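PDB 3NHV: BH2092 protein from Bacillus halodurans, which is of unknown function but belongs to the rhodanese-like family, which includes sulfurtransferases that carry sulfur on an active-site cysteine. Local coordinates for residues I61-T66 with K93-F99; Y78-P82 with L104-Y110. One frame throughout, in Å; residues are numbered along the deposited sequence.

In the fold
Both contacts belong to one rhodanese-like alpha/beta domain built round a parallel sheet, and their segments alternate along the chain. Contact 2 is the buried one, near the middle of the chain, where the loop after strand 74-78 meets the passage from strand 100-105 into helix 107-113. Contact 1 sits toward the periphery and is only partly buried: the loop before strand 74-78 packs on the end of helix 86-96. Their centres are about 21 Å apart. Main-chain hydrogen bonds and closely fitted glycines join the segments of contact 2, whereas contact 1 relies on methyl groups and aromatic rings. Both lie within reach of the second subunit.

Contact 1: I61-T66 with K93-F99; sequences INEDTT and KFAQLGF
The backbone O of N62, which rests against the CD1 methyl of L97, is gripped from within its own loop. T66 OG1 donates to N62 O at 2.7 Å, coming from above the carbonyl plane, and T66 N adds a weak bond to the same oxygen. L97 CD1 lies 3.6 Å from T66 OG1 and so touches both partners of that bond. With OG1 placed between the backbone N and the carbonyl carbon (chi1 62°), T66 turns its hydroxyl back to N62 and sends CG2 to the F94 ring, 3.7 Å from F94 CE1. The loop is further fixed by an Asx motif, in which N62 OD1 accepts from T65 N at 3.0 Å.

I61 and L97 carry most of the apolar contact. I61 CG2 stands 4.3 Å above the plane of the F94 ring, over its centre, while I61 CD1 reaches F94 CE2 at 3.6 Å; the same CG2 also meets L97 CD1 and K93 CB. The other L97 methyl, CD2, lies 3.7 Å from E63 CG, the two side chains running antiparallel alongside one another.

A Schellman motif with G98 at positive phi ends the helix and brings F99 up to T66, where the ring edge at F99 CZ faces T66 O at 3.6 Å. Toward the sheet, F94 and F99 pack on I75 of strand 74-78, and K71 makes a cation-pi contact with F99. The bonds of N62 and T66 stay within the loop, whose oxygens meet L97 and F99 only in van der Waals contact; carbon groups carry most of the join, which is one of packing, with no hydrogen bond across it.

Contact 2: Y78-P82 with L104-Y110; sequences YCWGP and LIGGIEY
C79 and W80 present their backbone oxygens to the first turn of helix 107-113, in a rhodanese-like fold where the loop after strand 74-78 is probably the active-site loop, as in relatives. Two main-chain hydrogen bonds make the join. I108 N donates to C79 O at 3.2 Å, in the carbonyl plane, while the C79 side chain is tied to C84 by a disulfide. E109 N donates to W80 O at 2.9 Å, with a C=O...N angle of 177°. Two CA-H...O contacts supplement them, G107 CA to W80 O and, in the other direction, G81 CA to G106 O at 3.4 Å.

Glycines permit this closeness. A CB on G107 would collide with both C79 O and W80 O, and one on G81 would strike E109 OE2. G106 takes positive phi in the type II turn from L104 to G107.

Van der Waals contacts centre on P82. E109 is extended, its CG anti to the backbone N (chi1 172°), and this carries OE2 to within 3.4 Å of P82 CD. The P82 ring crosses the Y110 side chain at about a right angle, P82 CG lying 3.8 Å from Y110 CE2. A glycine here would probably open a gap beside the Y110 ring, leave E109 OE2 without this neighbour and make the backbone freer to turn. E109 OE1 is held by K113 and by Y110 OH of the second subunit, and Y110 OH by E109 of the third subunit, so this side of the contact adjoins the subunit interfaces.

Apolar packing joins Y78 to L104 and I108, while Y78 OH has a separate polar anchor in I50 N. Y78 CB sits 3.7 Å from L104 CD2, and Y78 CE1 approaches I108 CB obliquely at 3.9 Å.

Contact 1: I61-T66 with K93-F99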
# COMPACT_ATOMS: atom_id res chain seq x y z
N ILE B 61 -16.64 17.22 1.51
CA ILE B 61 -17.39 16.45 0.51
C ILE B 61 -18.84 16.23 0.93
O ILE B 61 -19.11 15.67 2.00
CB ILE B 61 -16.76 15.07 0.25
CG1 ILE B 61 -15.36 15.24 -0.32
CG2 ILE B 61 -17.63 14.26 -0.69
CD1 ILE B 61 -14.65 13.93 -0.58
N ASN B 62 -19.77 16.65 0.09
CA ASN B 62 -21.20 16.52 0.37
C ASN B 62 -22.01 16.80 -0.88
O ASN B 62 -21.44 16.97 -1.96
CB ASN B 62 -21.60 17.51 1.46
CG ASN B 62 -21.13 18.91 1.15
OD1 ASN B 62 -21.47 19.47 0.10
ND2 ASN B 62 -20.34 19.49 2.05
N GLU B 63 -23.33 16.87 -0.74
CA GLU B 63 -24.18 17.12 -1.90
C GLU B 63 -24.07 18.52 -2.50
O GLU B 63 -24.40 18.73 -3.67
CB GLU B 63 -25.64 16.79 -1.56
CG GLU B 63 -26.19 15.62 -2.37
CD GLU B 63 -27.35 14.90 -1.70
OE1 GLU B 63 -27.18 14.40 -0.55
OE2 GLU B 63 -28.44 14.82 -2.31
N ASP B 64 -23.59 19.47 -1.70
CA ASP B 64 -23.42 20.86 -2.15
C ASP B 64 -22.21 21.00 -3.08
O ASP B 64 -22.25 21.71 -4.08
CB ASP B 64 -23.22 21.79 -0.95
CG ASP B 64 -24.52 22.08 -0.20
OD1 ASP B 64 -24.45 22.68 0.90
OD2 ASP B 64 -25.60 21.72 -0.73
N THR B 65 -21.14 20.32 -2.72
CA THR B 65 -19.92 20.40 -3.49
C THR B 65 -19.86 19.43 -4.66
O THR B 65 -19.02 19.57 -5.56
CB THR B 65 -18.72 20.18 -2.56
OG1 THR B 65 -17.52 20.09 -3.34
CG2 THR B 65 -18.91 18.91 -1.74
N THR B 66 -20.76 18.45 -4.68
CA THR B 66 -20.75 17.46 -5.75
C THR B 66 -21.95 17.55 -6.67
O THR B 66 -22.11 16.73 -7.58
CB THR B 66 -20.67 16.05 -5.16
OG1 THR B 66 -21.82 15.81 -4.35
CG2 THR B 66 -19.42 15.92 -4.29
N LYS B 93 -17.51 8.47 1.17
CA LYS B 93 -18.49 9.55 1.10
C LYS B 93 -19.10 9.62 -0.29
O LYS B 93 -20.32 9.74 -0.44
CB LYS B 93 -17.84 10.90 1.44
CG LYS B 93 -17.10 10.92 2.76
CD LYS B 93 -16.85 12.34 3.25
CE LYS B 93 -15.84 12.36 4.40
NZ LYS B 93 -16.14 11.34 5.44
N PHE B 94 -18.26 9.57 -1.32
CA PHE B 94 -18.76 9.63 -2.69
C PHE B 94 -19.71 8.48 -2.96
O PHE B 94 -20.73 8.65 -3.64
CB PHE B 94 -17.60 9.58 -3.69
CG PHE B 94 -17.04 10.93 -4.03
CD1 PHE B 94 -17.75 11.81 -4.85
CD2 PHE B 94 -15.79 11.32 -3.55
CE1 PHE B 94 -17.22 13.06 -5.18
CE2 PHE B 94 -15.26 12.57 -3.86
CZ PHE B 94 -15.97 13.44 -4.68
N ALA B 95 -19.39 7.30 -2.43
CA ALA B 95 -20.24 6.14 -2.63
C ALA B 95 -21.58 6.32 -1.93
O ALA B 95 -22.60 5.80 -2.37
CB ALA B 95 -19.54 4.88 -2.11
N GLN B 96 -21.57 7.07 -0.83
CA GLN B 96 -22.79 7.32 -0.09
C GLN B 96 -23.67 8.30 -0.87
O GLN B 96 -24.89 8.24 -0.79
CB GLN B 96 -22.44 7.88 1.30
CG GLN B 96 -23.63 8.13 2.22
CD GLN B 96 -23.19 8.38 3.66
OE1 GLN B 96 -22.38 9.28 3.94
NE2 GLN B 96 -23.71 7.58 4.58
N LEU B 97 -23.04 9.19 -1.64
CA LEU B 97 -23.77 10.17 -2.43
C LEU B 97 -24.31 9.57 -3.73
O LEU B 97 -24.91 10.28 -4.55
CB LEU B 97 -22.88 11.37 -2.75
CG LEU B 97 -22.50 12.29 -1.58
CD1 LEU B 97 -21.29 13.14 -1.92
CD2 LEU B 97 -23.70 13.16 -1.22
N GLY B 98 -24.09 8.27 -3.93
CA GLY B 98 -24.57 7.60 -5.13
C GLY B 98 -23.62 7.56 -6.32
O GLY B 98 -23.98 7.05 -7.38
N PHE B 99 -22.41 8.09 -6.16
CA PHE B 99 -21.40 8.10 -7.22
C PHE B 99 -20.62 6.79 -7.36
O PHE B 99 -20.50 6.02 -6.41
CB PHE B 99 -20.38 9.23 -6.98
CG PHE B 99 -20.87 10.60 -7.35
CD1 PHE B 99 -21.16 11.54 -6.37
CD2 PHE B 99 -21.02 10.94 -8.69
CE1 PHE B 99 -21.61 12.81 -6.73
CE2 PHE B 99 -21.47 12.21 -9.05
CZ PHE B 99 -21.76 13.14 -8.07

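Contact 2: Y78-P82 with L104-Y110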
# COMPACT_ATOMS: atom_id res chain seq x y z
N TYR B 78 -7.62 10.93 -4.85
CA TYR B 78 -6.21 10.73 -4.54
C TYR B 78 -5.78 11.64 -3.41
O TYR B 78 -6.22 12.79 -3.32
CB TYR B 78 -5.35 10.93 -5.80
CG TYR B 78 -5.05 12.37 -6.16
CD1 TYR B 78 -4.06 13.09 -5.51
CD2 TYR B 78 -5.75 13.00 -7.19
CE1 TYR B 78 -3.77 14.39 -5.87
CE2 TYR B 78 -5.46 14.30 -7.56
CZ TYR B 78 -4.47 14.99 -6.90
OH TYR B 78 -4.17 16.28 -7.28
N CYS B 79 -4.94 11.11 -2.53
CA CYS B 79 -4.41 11.85 -1.39
C CYS B 79 -2.91 11.98 -1.62
O CYS B 79 -2.45 11.92 -2.75
CB CYS B 79 -4.69 11.11 -0.08
SG CYS B 79 -3.86 11.85 1.38
N TRP B 80 -2.14 12.16 -0.55
CA TRP B 80 -0.71 12.30 -0.70
C TRP B 80 -0.04 11.05 -1.24
O TRP B 80 0.65 11.11 -2.26
CB TRP B 80 -0.06 12.68 0.62
CG TRP B 80 -0.34 14.08 1.01
CD1 TRP B 80 -1.40 14.53 1.76
CD2 TRP B 80 0.41 15.24 0.65
NE1 TRP B 80 -1.35 15.90 1.87
CE2 TRP B 80 -0.25 16.36 1.20
CE3 TRP B 80 1.58 15.45 -0.10
CZ2 TRP B 80 0.22 17.67 1.04
CZ3 TRP B 80 2.05 16.75 -0.26
CH2 TRP B 80 1.37 17.84 0.31
N GLY B 81 -0.23 9.93 -0.55
CA GLY B 81 0.39 8.69 -0.98
C GLY B 81 -0.04 7.44 -0.21
O GLY B 81 -1.09 7.43 0.43
N PRO B 82 0.78 6.38 -0.25
CA PRO B 82 0.56 5.09 0.42
C PRO B 82 0.20 5.16 1.89
O PRO B 82 -0.60 4.37 2.39
CB PRO B 82 1.90 4.37 0.22
CG PRO B 82 2.39 4.92 -1.06
CD PRO B 82 2.09 6.39 -0.93
N LEU B 104 -7.07 6.19 -6.05
CA LEU B 104 -5.78 6.09 -6.72
C LEU B 104 -4.69 5.68 -5.74
O LEU B 104 -4.38 6.42 -4.81
CB LEU B 104 -5.41 7.44 -7.34
CG LEU B 104 -4.07 7.48 -8.07
CD1 LEU B 104 -4.17 6.69 -9.36
CD2 LEU B 104 -3.68 8.91 -8.37
N ILE B 105 -4.09 4.51 -5.96
CA ILE B 105 -3.02 4.03 -5.10
C ILE B 105 -1.72 4.74 -5.50
O ILE B 105 -1.41 4.87 -6.68
CB ILE B 105 -2.80 2.50 -5.25
CG1 ILE B 105 -2.45 2.16 -6.70
CG2 ILE B 105 -4.05 1.76 -4.83
CD1 ILE B 105 -1.95 0.74 -6.88
N GLY B 106 -0.98 5.20 -4.50
CA GLY B 106 0.27 5.89 -4.77
C GLY B 106 0.11 7.39 -4.58
O GLY B 106 1.08 8.10 -4.30
N GLY B 107 -1.12 7.87 -4.74
CA GLY B 107 -1.37 9.29 -4.57
C GLY B 107 -0.54 10.13 -5.51
O GLY B 107 -0.06 9.65 -6.54
N ILE B 108 -0.34 11.40 -5.15
CA ILE B 108 0.43 12.30 -5.98
C ILE B 108 1.91 12.04 -5.77
O ILE B 108 2.74 12.40 -6.60
CB ILE B 108 0.10 13.78 -5.64
CG1 ILE B 108 0.74 14.71 -6.67
CG2 ILE B 108 0.58 14.11 -4.23
CD1 ILE B 108 0.29 16.16 -6.55
N GLU B 109 2.24 11.42 -4.65
CA GLU B 109 3.62 11.12 -4.37
C GLU B 109 4.20 10.25 -5.48
O GLU B 109 5.18 10.62 -6.12
CB GLU B 109 3.75 10.39 -3.04
CG GLU B 109 5.15 9.89 -2.80
CD GLU B 109 5.26 9.00 -1.60
OE1 GLU B 109 6.31 8.35 -1.46
OE2 GLU B 109 4.29 8.95 -0.80
N TYR B 110 3.60 9.10 -5.73
CA TYR B 110 4.11 8.23 -6.77
C TYR B 110 3.80 8.72 -8.18
O TYR B 110 4.40 8.25 -9.15
CB TYR B 110 3.63 6.79 -6.55
CG TYR B 110 4.56 6.02 -5.63
CD1 TYR B 110 5.65 5.31 -6.16
CD2 TYR B 110 4.40 6.05 -4.24
CE1 TYR B 110 6.56 4.66 -5.32
CE2 TYR B 110 5.32 5.41 -3.40
CZ TYR B 110 6.39 4.72 -3.94
OH TYR B 110 7.30 4.10 -3.12